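Local coordinates for protein 4-alpha-glucanotransferase (Streptococcus agalactiae, PDB 6M6T) that belongs to the amylomaltase (disproportionating enzyme) family, folds around a TIM barrel and holds glycan ligands in two pockets, at residues 339-344 and 362-367; 389-394 and 439-444; 5-10 and 435-440; 41-46 and 212-217. All coordinates share one frame; numbering follows the deposited sequence.

Interaction 1 (339-344 and 362-367); sequences PIIAEN and PGMKIM. With AC1 (4,6-dideoxy-4-{[(1S,4R,5S,6S)-4,5,6-trihydroxy-3-(hydroxymethyl)cyclohex-2-en-1-yl]amino}-alpha-D-glucopyranose), chain J.
The carboxamide of Asn344 is engaged at its edge: OD1 receives the backbone N-H of Met364 in the carbonyl plane, with Met364 N to Asn344 OD1 at 3.1 Å and a straight N-H...O angle of 180°. Asn344 CG sits in the crowded position between backbone N and carbonyl carbon, which swings the amide toward strand 363-366. The carboxyl group of Glu343 leads instead toward the bound AC1, with Glu343 OE2 lying 2.4 Å from AC1 O4, so close that the acid is probably protonated; His297 N donates to the same oxygen. Glu343 CB points away from 362-367 overall, and the bend at chi2 (-94°) carries the carboxyl group on to AC1. The bent Met364 side chain crosses its stem obliquely, placing Met364 SD 3.5 Å from Glu343 CG. Further back, Ala342 N reaches Pro362 O at 2.8 Å, almost along the C=O axis, and Gly363 CA makes a CA-H...O contact of 3.3 Å with Ala342 O. Ile341 CG2 and Pro362 CG meet at 4.0 Å, crossing at about a right angle. The strand axes lie 48° apart, consistent with the short pairing, one backbone hydrogen bond between these segments. This is the junction between the fifth and sixth strands that closes a TIM barrel, with a ligand-pocket acid just past the C-terminal end of strand 340-342, where such barrels carry their sites.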
loop_
_atom_site.group_PDB
_atom_site.type_symbol
_atom_site.label_atom_id
_atom_site.label_comp_id
_atom_site.label_asym_id
_atom_site.label_seq_id
_atom_site.Cartn_x
_atom_site.Cartn_y
_atom_site.Cartn_z
ATOM N N PRO A 339 7.018 -15.935 1.086
ATOM C CA PRO A 339 5.663 -15.636 1.570
ATOM C C PRO A 339 4.937 -14.566 0.770
ATOM O O PRO A 339 4.757 -13.449 1.272
ATOM C CB PRO A 339 5.908 -15.143 2.996
ATOM C CG PRO A 339 7.262 -14.532 2.946
ATOM C CD PRO A 339 8.054 -15.364 1.974
ATOM N N ILE A 340 4.506 -14.882 -0.455
ATOM C CA ILE A 340 3.737 -13.943 -1.267
ATOM C C ILE A 340 2.269 -14.332 -1.223
ATOM O O ILE A 340 1.925 -15.525 -1.278
ATOM C CB ILE A 340 4.225 -13.902 -2.727
ATOM C CG1 ILE A 340 5.750 -13.937 -2.814
ATOM C CG2 ILE A 340 3.658 -12.676 -3.439
ATOM C CD1 ILE A 340 6.448 -12.955 -1.941
ATOM N N ILE A 341 1.390 -13.335 -1.155
ATOM C CA ILE A 341 -0.014 -13.539 -1.473
ATOM C C ILE A 341 -0.330 -12.711 -2.701
ATOM O O ILE A 341 0.200 -11.604 -2.871
ATOM C CB ILE A 341 -0.952 -13.203 -0.300
ATOM C CG1 ILE A 341 -0.998 -11.702 -0.055
ATOM C CG2 ILE A 341 -0.527 -13.957 0.955
ATOM C CD1 ILE A 341 -1.871 -11.313 1.119
ATOM N N ALA A 342 -1.155 -13.273 -3.579
ATOM C CA ALA A 342 -1.431 -12.706 -4.890
ATOM C C ALA A 342 -2.824 -12.099 -4.917
ATOM O O ALA A 342 -3.808 -12.762 -4.569
ATOM C CB ALA A 342 -1.308 -13.778 -5.966
ATOM N N GLU A 343 -2.906 -10.848 -5.341
ATOM C CA GLU A 343 -4.178 -10.138 -5.455
ATOM C C GLU A 343 -4.714 -10.372 -6.864
ATOM O O GLU A 343 -4.325 -9.687 -7.809
ATOM C CB GLU A 343 -3.975 -8.652 -5.159
ATOM C CG GLU A 343 -5.243 -7.890 -4.797
ATOM C CD GLU A 343 -5.883 -7.204 -6.007
ATOM O OE1 GLU A 343 -6.988 -7.612 -6.404
ATOM O OE2 GLU A 343 -5.299 -6.247 -6.570
ATOM N N ASN A 344 -5.625 -11.333 -7.021
ATOM C CA ASN A 344 -6.025 -11.722 -8.371
ATOM C C ASN A 344 -7.478 -11.384 -8.678
ATOM O O ASN A 344 -8.207 -12.198 -9.251
ATOM C CB ASN A 344 -5.773 -13.214 -8.584
ATOM C CG ASN A 344 -6.537 -14.083 -7.608
ATOM O OD1 ASN A 344 -6.822 -13.682 -6.479
ATOM N ND2 ASN A 344 -6.874 -15.283 -8.043
ATOM N N PRO A 362 -1.327 -18.149 -2.092
ATOM C CA PRO A 362 -2.745 -17.836 -1.893
ATOM C C PRO A 362 -3.212 -16.684 -2.776
ATOM O O PRO A 362 -2.482 -15.733 -3.060
ATOM C CB PRO A 362 -2.833 -17.471 -0.402
ATOM C CG PRO A 362 -1.482 -17.793 0.198
ATOM C CD PRO A 362 -0.657 -18.493 -0.823
ATOM N N GLY A 363 -4.464 -16.786 -3.208
ATOM C CA GLY A 363 -5.162 -15.689 -3.826
ATOM C C GLY A 363 -6.270 -15.167 -2.934
ATOM O O GLY A 363 -6.444 -15.593 -1.797
ATOM N N MET A 364 -7.041 -14.245 -3.488
ATOM C CA MET A 364 -7.993 -13.492 -2.694
ATOM C C MET A 364 -9.422 -13.972 -2.919
ATOM O O MET A 364 -9.737 -14.644 -3.906
ATOM C CB MET A 364 -7.876 -11.999 -3.008
ATOM C CG MET A 364 -6.501 -11.424 -2.679
ATOM S SD MET A 364 -6.597 -9.726 -2.094
ATOM C CE MET A 364 -5.026 -9.575 -1.232
ATOM N N LYS A 365 -10.284 -13.627 -1.957
ATOM C CA LYS A 365 -11.732 -13.836 -2.017
ATOM C C LYS A 365 -12.371 -12.641 -1.318
ATOM O O LYS A 365 -12.177 -12.441 -0.113
ATOM C CB LYS A 365 -12.160 -15.158 -1.359
ATOM C CG LYS A 365 -11.868 -16.434 -2.180
ATOM C CD LYS A 365 -12.654 -16.475 -3.509
ATOM C CE LYS A 365 -12.182 -17.599 -4.444
ATOM N NZ LYS A 365 -11.751 -18.827 -3.690
ATOM N N ILE A 366 -13.098 -11.826 -2.071
ATOM C CA ILE A 366 -13.699 -10.612 -1.539
ATOM C C ILE A 366 -15.191 -10.878 -1.425
ATOM O O ILE A 366 -15.923 -10.814 -2.415
ATOM C CB ILE A 366 -13.395 -9.384 -2.408
ATOM C CG1 ILE A 366 -11.895 -9.076 -2.370
ATOM C CG2 ILE A 366 -14.211 -8.156 -1.952
ATOM C CD1 ILE A 366 -11.554 -7.601 -2.613
ATOM N N MET A 367 -15.650 -11.162 -0.208
ATOM C CA MET A 367 -17.023 -11.618 -0.032
ATOM C C MET A 367 -18.052 -10.616 -0.521
ATOM O O MET A 367 -19.215 -10.989 -0.711
ATOM C CB MET A 367 -17.306 -11.897 1.431
ATOM C CG MET A 367 -18.322 -13.002 1.704
ATOM S SD MET A 367 -18.318 -13.295 3.489
ATOM C CE MET A 367 -16.875 -12.346 3.941
HETATM C C1 AC1 J . -14.692 -5.711 -10.539
HETATM O O2 AC1 J . -14.717 -4.576 -12.685
HETATM C C2 AC1 J . -14.187 -4.516 -11.349
HETATM C C4A AC1 J . -7.328 -3.981 -8.961
HETATM C C3 AC1 J . -12.693 -4.602 -11.457
HETATM O O3 AC1 J . -12.273 -3.476 -12.217
HETATM C C4 AC1 J . -12.066 -4.570 -10.062
HETATM N N4A AC1 J . -10.616 -4.775 -10.115
HETATM C C5 AC1 J . -12.621 -5.681 -9.196
HETATM O O5 AC1 J . -14.084 -5.669 -9.186
HETATM C C6 AC1 J . -12.023 -5.521 -7.783
HETATM C C1B AC1 J . -9.815 -3.576 -10.396
HETATM C C2B AC1 J . -8.551 -4.069 -11.027
HETATM O O2B AC1 J . -8.933 -4.922 -12.107
HETATM C C3B AC1 J . -7.804 -4.901 -10.016
HETATM O O3B AC1 J . -6.643 -5.469 -10.604
HETATM O O4 AC1 J . -6.688 -4.756 -7.925
HETATM C C5B AC1 J . -8.377 -3.187 -8.469
HETATM C C7B AC1 J . -9.548 -2.942 -9.189
HETATM C C6B AC1 J . -8.182 -2.511 -7.128
HETATM O O6B AC1 J . -7.322 -3.362 -6.366
#

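Interaction 2 (389-394 and 439-444); sequences TIAYAG and TVSQTT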
loop_
_atom_site.group_PDB
_atom_site.type_symbol
_atom_site.label_atom_id
_atom_site.label_comp_id
_atom_site.label_asym_id
_atom_site.label_seq_id
_atom_site.Cartn_x
_atom_site.Cartn_y
_atom_site.Cartn_z
ATOM N N THR A 389 -6.439 -19.607 0.276
ATOM C CA THR A 389 -6.918 -18.274 -0.064
ATOM C C THR A 389 -6.909 -17.406 1.193
ATOM O O THR A 389 -6.939 -17.906 2.327
ATOM C CB THR A 389 -8.342 -18.283 -0.667
ATOM O OG1 THR A 389 -9.292 -18.721 0.315
ATOM C CG2 THR A 389 -8.458 -19.160 -1.918
ATOM N N ILE A 390 -6.886 -16.091 0.976
ATOM C CA ILE A 390 -6.982 -15.085 2.034
ATOM C C ILE A 390 -8.317 -14.385 1.861
ATOM O O ILE A 390 -8.528 -13.707 0.855
ATOM C CB ILE A 390 -5.852 -14.056 1.950
ATOM C CG1 ILE A 390 -4.480 -14.720 1.827
ATOM C CG2 ILE A 390 -5.948 -13.083 3.114
ATOM C CD1 ILE A 390 -4.270 -15.905 2.741
ATOM N N ALA A 391 -9.221 -14.505 2.816
ATOM C CA ALA A 391 -10.563 -13.974 2.614
ATOM C C ALA A 391 -10.743 -12.641 3.323
ATOM O O ALA A 391 -10.332 -12.479 4.472
ATOM C CB ALA A 391 -11.627 -14.962 3.081
ATOM N N TYR A 392 -11.355 -11.687 2.610
ATOM C CA TYR A 392 -11.714 -10.363 3.103
ATOM C C TYR A 392 -13.219 -10.185 3.040
ATOM O O TYR A 392 -13.904 -10.786 2.203
ATOM C CB TYR A 392 -11.095 -9.225 2.277
ATOM C CG TYR A 392 -9.611 -9.305 2.194
ATOM C CD1 TYR A 392 -9.001 -10.097 1.240
ATOM C CD2 TYR A 392 -8.816 -8.628 3.100
ATOM C CE1 TYR A 392 -7.643 -10.191 1.176
ATOM C CE2 TYR A 392 -7.451 -8.718 3.046
ATOM C CZ TYR A 392 -6.867 -9.505 2.082
ATOM O OH TYR A 392 -5.501 -9.597 2.018
ATOM N N ALA A 393 -13.722 -9.342 3.936
ATOM C CA ALA A 393 -15.072 -8.828 3.777
ATOM C C ALA A 393 -15.094 -7.826 2.641
ATOM O O ALA A 393 -15.888 -7.937 1.697
ATOM C CB ALA A 393 -15.537 -8.188 5.081
ATOM N N GLY A 394 -14.194 -6.859 2.711
ATOM C CA GLY A 394 -13.878 -6.020 1.583
ATOM C C GLY A 394 -12.419 -5.676 1.728
ATOM O O GLY A 394 -11.786 -6.003 2.734
ATOM N N THR A 439 -15.359 -19.346 7.208
ATOM C CA THR A 439 -14.972 -19.946 5.935
ATOM C C THR A 439 -13.718 -20.811 6.079
ATOM O O THR A 439 -12.937 -20.675 7.021
ATOM C CB THR A 439 -14.729 -18.869 4.868
ATOM O OG1 THR A 439 -13.411 -18.328 5.003
ATOM C CG2 THR A 439 -15.748 -17.743 4.978
ATOM N N VAL A 440 -13.515 -21.694 5.104
ATOM C CA VAL A 440 -12.416 -22.648 5.168
ATOM C C VAL A 440 -11.084 -21.989 4.841
ATOM O O VAL A 440 -10.056 -22.673 4.750
ATOM C CB VAL A 440 -12.672 -23.834 4.228
ATOM C CG1 VAL A 440 -14.006 -24.447 4.546
ATOM C CG2 VAL A 440 -12.621 -23.392 2.780
ATOM N N SER A 441 -11.097 -20.666 4.637
ATOM C CA SER A 441 -9.893 -19.940 4.245
ATOM C C SER A 441 -8.830 -20.044 5.331
ATOM O O SER A 441 -9.145 -20.036 6.523
ATOM C CB SER A 441 -10.223 -18.463 3.977
ATOM O OG SER A 441 -10.663 -18.221 2.649
ATOM N N GLN A 442 -7.557 -20.141 4.925
ATOM C CA GLN A 442 -6.506 -20.262 5.928
ATOM C C GLN A 442 -6.365 -18.985 6.733
ATOM O O GLN A 442 -6.107 -19.048 7.941
ATOM C CB GLN A 442 -5.171 -20.656 5.289
ATOM C CG GLN A 442 -4.389 -19.541 4.587
ATOM C CD GLN A 442 -3.141 -20.061 3.854
ATOM O OE1 GLN A 442 -3.237 -20.798 2.860
ATOM N NE2 GLN A 442 -1.963 -19.676 4.348
ATOM N N THR A 443 -6.579 -17.828 6.099
ATOM C CA THR A 443 -6.481 -16.531 6.751
ATOM C C THR A 443 -7.657 -15.663 6.337
ATOM O O THR A 443 -8.043 -15.651 5.173
ATOM C CB THR A 443 -5.171 -15.811 6.399
ATOM O OG1 THR A 443 -4.063 -16.715 6.523
ATOM C CG2 THR A 443 -4.948 -14.626 7.325
ATOM N N THR A 444 -8.223 -14.944 7.290
ATOM C CA THR A 444 -9.245 -13.945 7.026
ATOM C C THR A 444 -8.802 -12.633 7.648
ATOM O O THR A 444 -8.207 -12.618 8.734
ATOM C CB THR A 444 -10.601 -14.360 7.602
ATOM O OG1 THR A 444 -10.444 -14.680 8.996
ATOM C CG2 THR A 444 -11.183 -15.573 6.828
#
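Backbone pairing makes the frame of this contact. Ile390 bridges Thr443 and Ala391 bridges Thr444 in parallel register, and the one strong inter-strand hydrogen bond within these segments runs from Ala391 N to Thr443 O, 2.9 Å long, in the carbonyl plane, with an N-H...O angle of 164°. The ladder continues through a backbone hydrogen bond between Ala391 and Ile445. Two CA-H...O contacts accompany it, the shorter from Thr444 CA to Ala391 O at 3.1 Å. At the start of the strand the pairing frays: Gln442 N to Thr389 O is a weak bond of 3.5 Å, bent to 127°.

Hydroxyl chemistry takes over at that end. Ser441 OG, anti to its carbonyl carbon (chi1 -86°), donates to Thr389 OG1 at 2.8 Å, tip to tip. Thr389 OG1 stands in the crowded position and is also bonded to Thr386 O, so the two hydroxyls form a short relay toward the preceding loop. Ser441 OG also touches Ala391 CB, at 3.4 Å.

Apolar contacts divide between the two sheet faces. On the face of Ile390 and Thr443 the side chains lie side by side, Ile390 CD1 coming 3.8 Å from Thr443 CB. On the other, Ala391 CB meets Thr444 CG2 at 3.8 Å, while Leu436 of helix 428-438 packs on both Ala391 and Thr444.

The chemistry implies a buried seam between neighbouring barrel strands in which the hydroxyls of Ser441 and Thr389 are paired with each other, Thr389 going on to Thr386 O, while threonine carbon atoms fill the apolar layers.

Interaction 3 (5-10 and 435-440); sequences RASGVL and TLYATV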
loop_
_atom_site.group_PDB
_atom_site.type_symbol
_atom_site.label_atom_id
_atom_site.label_comp_id
_atom_site.label_asym_id
_atom_site.label_seq_id
_atom_site.Cartn_x
_atom_site.Cartn_y
_atom_site.Cartn_z
ATOM N N ARG A 5 -4.751 -22.252 10.711
ATOM C CA ARG A 5 -5.615 -21.108 10.462
ATOM C C ARG A 5 -5.167 -19.910 11.295
ATOM O O ARG A 5 -4.412 -20.042 12.254
ATOM C CB ARG A 5 -7.071 -21.443 10.766
ATOM C CG ARG A 5 -7.781 -22.220 9.669
ATOM C CD ARG A 5 -8.975 -23.010 10.218
ATOM N NE ARG A 5 -10.109 -22.155 10.556
ATOM C CZ ARG A 5 -11.150 -21.968 9.755
ATOM N NH1 ARG A 5 -11.183 -22.594 8.586
ATOM N NH2 ARG A 5 -12.151 -21.175 10.119
ATOM N N ALA A 6 -5.621 -18.727 10.891
ATOM C CA ALA A 6 -5.170 -17.463 11.463
ATOM C C ALA A 6 -6.074 -16.344 10.954
ATOM O O ALA A 6 -6.945 -16.551 10.100
ATOM C CB ALA A 6 -3.712 -17.171 11.117
ATOM N N SER A 7 -5.861 -15.147 11.498
ATOM C CA SER A 7 -6.633 -13.979 11.110
ATOM C C SER A 7 -5.782 -12.738 11.329
ATOM O O SER A 7 -4.699 -12.784 11.930
ATOM C CB SER A 7 -7.951 -13.868 11.881
ATOM O OG SER A 7 -7.836 -12.947 12.948
ATOM N N GLY A 8 -6.273 -11.630 10.786
ATOM C CA GLY A 8 -5.526 -10.389 10.844
ATOM C C GLY A 8 -6.441 -9.219 10.586
ATOM O O GLY A 8 -7.614 -9.372 10.244
ATOM N N VAL A 9 -5.877 -8.034 10.756
ATOM C CA VAL A 9 -6.633 -6.793 10.673
ATOM C C VAL A 9 -6.020 -5.937 9.572
ATOM O O VAL A 9 -4.796 -5.922 9.396
ATOM C CB VAL A 9 -6.661 -6.084 12.052
ATOM C CG1 VAL A 9 -7.081 -4.630 11.964
ATOM C CG2 VAL A 9 -7.607 -6.829 12.990
ATOM N N LEU A 10 -6.880 -5.263 8.802
ATOM C CA LEU A 10 -6.464 -4.423 7.675
ATOM C C LEU A 10 -6.585 -2.950 8.076
ATOM O O LEU A 10 -7.676 -2.361 8.063
ATOM C CB LEU A 10 -7.281 -4.726 6.423
ATOM C CG LEU A 10 -6.939 -3.829 5.235
ATOM C CD1 LEU A 10 -5.670 -4.305 4.528
ATOM C CD2 LEU A 10 -8.084 -3.773 4.267
ATOM N N THR A 435 -19.645 -14.816 9.428
ATOM C CA THR A 435 -19.572 -15.724 8.283
ATOM C C THR A 435 -18.159 -15.791 7.706
ATOM O O THR A 435 -17.616 -16.885 7.510
ATOM C CB THR A 435 -20.570 -15.340 7.201
ATOM O OG1 THR A 435 -21.864 -15.173 7.785
ATOM C CG2 THR A 435 -20.646 -16.450 6.184
ATOM N N LEU A 436 -17.546 -14.632 7.427
ATOM C CA LEU A 436 -16.170 -14.590 6.919
ATOM C C LEU A 436 -15.238 -15.472 7.734
ATOM O O LEU A 436 -14.402 -16.192 7.183
ATOM C CB LEU A 436 -15.645 -13.150 6.926
ATOM C CG LEU A 436 -14.149 -12.901 6.649
ATOM C CD1 LEU A 436 -13.728 -13.414 5.311
ATOM C CD2 LEU A 436 -13.842 -11.443 6.707
ATOM N N TYR A 437 -15.331 -15.394 9.061
ATOM C CA TYR A 437 -14.411 -16.175 9.870
ATOM C C TYR A 437 -14.780 -17.643 9.874
ATOM O O TYR A 437 -13.924 -18.485 10.165
ATOM C CB TYR A 437 -14.362 -15.619 11.295
ATOM C CG TYR A 437 -13.357 -14.510 11.431
ATOM C CD1 TYR A 437 -13.242 -13.543 10.446
ATOM C CD2 TYR A 437 -12.508 -14.444 12.520
ATOM C CE1 TYR A 437 -12.326 -12.530 10.551
ATOM C CE2 TYR A 437 -11.572 -13.427 12.632
ATOM C CZ TYR A 437 -11.492 -12.476 11.641
ATOM O OH TYR A 437 -10.568 -11.475 11.719
ATOM N N ALA A 438 -16.029 -17.973 9.538
ATOM C CA ALA A 438 -16.410 -19.375 9.446
ATOM C C ALA A 438 -15.920 -20.071 8.179
ATOM O O ALA A 438 -16.055 -21.298 8.095
ATOM C CB ALA A 438 -17.929 -19.505 9.538
ATOM N N THR A 439 -15.359 -19.346 7.208
ATOM C CA THR A 439 -14.972 -19.946 5.935
ATOM C C THR A 439 -13.718 -20.811 6.079
ATOM O O THR A 439 -12.937 -20.675 7.021
ATOM C CB THR A 439 -14.729 -18.869 4.868
ATOM O OG1 THR A 439 -13.411 -18.328 5.003
ATOM C CG2 THR A 439 -15.748 -17.743 4.978
ATOM N N VAL A 440 -13.515 -21.694 5.104
ATOM C CA VAL A 440 -12.416 -22.648 5.168
ATOM C C VAL A 440 -11.084 -21.989 4.841
ATOM O O VAL A 440 -10.056 -22.673 4.750
ATOM C CB VAL A 440 -12.672 -23.834 4.228
ATOM C CG1 VAL A 440 -14.006 -24.447 4.546
ATOM C CG2 VAL A 440 -12.621 -23.392 2.780
#
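Arg5, at the start of segment 5-10, sends its side chain across to the turn that follows helix 428-438. The chain bends at chi3 (73°), and the guanidinium meets the turn with its edge: Arg5 NH1 lies 3.0 Å and Arg5 NH2 3.2 Å from Thr439 O, both weak bonds with bent angles of 134° and 129°. One carbonyl is thus held in a fork between the two terminal nitrogens. Arg5 NH1 also lies 3.6 Å from Val440 CA. The stronger bond of this side chain is made by Arg5 NH2 to Tyr494 O. Ser7, the next residue to point at the partner, sets its CB obliquely against the Tyr437 ring, with Ser7 CB 3.7 Å from Tyr437 CE2. Its hydroxyl gives a weak bond of 3.3 Å from Ser7 OG to Tyr437 OH, a phenol oxygen more firmly bonded to Thr446 OG1 on the neighbouring strand. Gly8 follows with its backbone bonded to Thr444 and Thr446, so strand 6-10 lies beside strand 443-447 in the barrel. Across the contact, Thr439 OG1 turns back onto Leu436 O at 3.2 Å, and Thr439 N shares that acceptor, closing the helix's last turn. The positive guanidinium therefore sits beside carbonyls at a helix C-terminus, where the helix dipole would be expected to favour it, although bent geometry and the nearby charge of Arg496 suggest a modest attraction.

Interaction 4 (41-46 and 212-217); sequences QKFWQI and QIIGDM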
loop_
_atom_site.group_PDB
_atom_site.type_symbol
_atom_site.label_atom_id
_atom_site.label_comp_id
_atom_site.label_asym_id
_atom_site.label_seq_id
_atom_site.Cartn_x
_atom_site.Cartn_y
_atom_site.Cartn_z
ATOM N N GLN A 41 -4.710 -12.101 17.250
ATOM C CA GLN A 41 -4.540 -11.949 15.819
ATOM C C GLN A 41 -3.168 -12.454 15.396
ATOM O O GLN A 41 -2.254 -12.622 16.200
ATOM C CB GLN A 41 -4.705 -10.492 15.403
ATOM C CG GLN A 41 -6.075 -9.922 15.668
ATOM C CD GLN A 41 -7.194 -10.778 15.102
ATOM O OE1 GLN A 41 -7.509 -10.712 13.911
ATOM N NE2 GLN A 41 -7.813 -11.575 15.964
ATOM N N LYS A 42 -3.040 -12.729 14.111
ATOM C CA LYS A 42 -1.763 -13.125 13.533
ATOM C C LYS A 42 -1.170 -12.043 12.649
ATOM O O LYS A 42 0.045 -11.831 12.676
ATOM C CB LYS A 42 -1.916 -14.424 12.726
ATOM C CG LYS A 42 -0.637 -14.900 12.078
ATOM C CD LYS A 42 0.013 -16.017 12.848
ATOM C CE LYS A 42 1.189 -16.603 12.080
ATOM N NZ LYS A 42 0.741 -16.953 10.714
ATOM N N PHE A 43 -2.010 -11.315 11.908
ATOM C CA PHE A 43 -1.520 -10.450 10.844
ATOM C C PHE A 43 -2.004 -9.021 11.013
ATOM O O PHE A 43 -3.136 -8.777 11.445
ATOM C CB PHE A 43 -1.949 -10.981 9.450
ATOM C CG PHE A 43 -1.370 -12.321 9.121
ATOM C CD1 PHE A 43 0.003 -12.502 9.050
ATOM C CD2 PHE A 43 -2.190 -13.408 8.916
ATOM C CE1 PHE A 43 0.542 -13.753 8.770
ATOM C CE2 PHE A 43 -1.658 -14.666 8.638
ATOM C CZ PHE A 43 -0.296 -14.838 8.573
ATOM N N TRP A 44 -1.120 -8.086 10.656
ATOM C CA TRP A 44 -1.438 -6.678 10.412
ATOM C C TRP A 44 -1.157 -6.443 8.935
ATOM O O TRP A 44 0.003 -6.531 8.507
ATOM C CB TRP A 44 -0.583 -5.744 11.286
ATOM C CG TRP A 44 -0.968 -4.297 11.221
ATOM C CD1 TRP A 44 -1.935 -3.754 10.439
ATOM C CD2 TRP A 44 -0.421 -3.207 11.995
ATOM N NE1 TRP A 44 -2.013 -2.393 10.653
ATOM C CE2 TRP A 44 -1.106 -2.037 11.613
ATOM C CE3 TRP A 44 0.571 -3.110 12.978
ATOM C CZ2 TRP A 44 -0.832 -0.795 12.165
ATOM C CZ3 TRP A 44 0.854 -1.865 13.503
ATOM C CH2 TRP A 44 0.156 -0.725 13.094
ATOM N N GLN A 45 -2.203 -6.190 8.144
ATOM C CA GLN A 45 -2.013 -5.778 6.756
ATOM C C GLN A 45 -2.051 -4.255 6.682
ATOM O O GLN A 45 -3.027 -3.626 7.115
ATOM C CB GLN A 45 -3.069 -6.377 5.829
ATOM C CG GLN A 45 -2.774 -6.140 4.334
ATOM C CD GLN A 45 -3.546 -7.080 3.409
ATOM O OE1 GLN A 45 -4.286 -7.969 3.854
ATOM N NE2 GLN A 45 -3.371 -6.890 2.112
ATOM N N ILE A 46 -0.997 -3.669 6.130
ATOM C CA ILE A 46 -0.952 -2.245 5.854
ATOM C C ILE A 46 -1.020 -2.029 4.336
ATOM O O ILE A 46 -0.989 -2.978 3.541
ATOM C CB ILE A 46 0.308 -1.587 6.465
ATOM C CG1 ILE A 46 1.563 -2.326 5.988
ATOM C CG2 ILE A 46 0.242 -1.604 7.997
ATOM C CD1 ILE A 46 2.802 -1.480 5.919
ATOM N N GLN A 212 2.700 -10.606 12.620
ATOM C CA GLN A 212 3.355 -10.562 11.317
ATOM C C GLN A 212 2.702 -9.522 10.409
ATOM O O GLN A 212 1.474 -9.360 10.421
ATOM C CB GLN A 212 3.303 -11.932 10.658
ATOM C CG GLN A 212 3.878 -13.055 11.503
ATOM C CD GLN A 212 4.947 -13.821 10.765
ATOM O OE1 GLN A 212 4.664 -14.521 9.783
ATOM N NE2 GLN A 212 6.194 -13.673 11.213
ATOM N N ILE A 213 3.532 -8.836 9.600
ATOM C CA ILE A 213 3.104 -7.720 8.749
ATOM C C ILE A 213 2.937 -8.183 7.303
ATOM O O ILE A 213 3.873 -8.721 6.695
ATOM C CB ILE A 213 4.110 -6.555 8.812
ATOM C CG1 ILE A 213 4.245 -6.052 10.247
ATOM C CG2 ILE A 213 3.698 -5.425 7.863
ATOM C CD1 ILE A 213 2.947 -5.493 10.797
ATOM N N ILE A 214 1.760 -7.938 6.739
ATOM C CA ILE A 214 1.535 -8.097 5.306
ATOM C C ILE A 214 1.710 -6.733 4.647
ATOM O O ILE A 214 0.842 -5.860 4.754
ATOM C CB ILE A 214 0.148 -8.671 4.994
ATOM C CG1 ILE A 214 -0.205 -9.827 5.918
ATOM C CG2 ILE A 214 0.080 -9.118 3.576
ATOM C CD1 ILE A 214 -1.714 -10.034 6.012
ATOM N N GLY A 215 2.830 -6.562 3.954
ATOM C CA GLY A 215 3.031 -5.388 3.132
ATOM C C GLY A 215 2.421 -5.503 1.729
ATOM O O GLY A 215 2.153 -6.587 1.208
ATOM N N ASP A 216 2.204 -4.331 1.133
ATOM C CA ASP A 216 1.632 -4.165 -0.198
ATOM C C ASP A 216 2.733 -3.716 -1.153
ATOM O O ASP A 216 3.474 -2.774 -0.847
ATOM C CB ASP A 216 0.504 -3.115 -0.166
ATOM C CG ASP A 216 -0.783 -3.568 -0.877
ATOM O OD1 ASP A 216 -0.694 -4.257 -1.923
ATOM O OD2 ASP A 216 -1.893 -3.213 -0.393
ATOM N N MET A 217 2.833 -4.373 -2.305
ATOM C CA MET A 217 3.754 -3.941 -3.361
ATOM C C MET A 217 2.977 -3.479 -4.586
ATOM O O MET A 217 2.400 -4.317 -5.308
ATOM C CB MET A 217 4.716 -5.061 -3.741
ATOM C CG MET A 217 5.827 -4.639 -4.682
ATOM S SD MET A 217 7.007 -5.996 -4.913
ATOM C CE MET A 217 6.536 -6.619 -6.524
#
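Four backbone hydrogen bonds zip the two strands in parallel, alternating in direction. Gln212 N reaches Lys42 O at 2.9 Å, nearly along the C=O axis (N-H...O 175°); Trp44 N answers to Gln212 O, then Ile214 N to Trp44 O, where the donor stands 30° out of the carbonyl plane, and finally Ile46 N to Ile214 O at 3.2 Å. On the face carrying Phe43 and Gln45, Ile214 reaches in between them: Ile214 CD1 lies 3.6 Å from Phe43 CB and 3.9 Å from Gln45 CB. Phe43 also runs alongside Gln212, with Phe43 CD1 3.7 Å from Gln212 CB, and Lys42 CG stands over the centre of one face of its ring. On the other face Ile213 CD1 meets Trp44 CB at 3.6 Å, side by side, while Ile46 CG2 lies over one face of the indole, toward its rim. Strands 43-45 and 212-217 are the second and third staves of the TIM barrel, their short axes 23° apart. Farther out, Trp44 NE1 bonds to Met11 O. The extended Gln45 chain carries OE1 to Tyr392 OH of strand 389-392, three strands round the barrel. Near the C-terminal end of strand 212-217, Asp216 is salt-bridged to Arg294 and hydrogen-bonded to Tyr59, a residue of one of the two glycan pockets.

In the fold
All four contacts belong to one eight-stranded barrel. Interactions 1, 2 and 4 are buried pairings of neighbouring strands, whereas interaction 3 is partly exposed and joins a strand to the end of an outer helix. Interaction 4 is the most regular, with four ladder bonds; interaction 2 mixes ladder and hydroxyls, and interaction 1 pairs one backbone bond with one to the Asn344 side chain, while Glu343 faces the ligand. Interactions 1 and 2 are linked through Gly363 O to Ile390 N, at 2.9 Å. Interactions 2 and 3 share Thr439 and Val440, and Ser7 O to Lys42 N, at 2.7 Å, carries the sheet from interaction 3 into interaction 4.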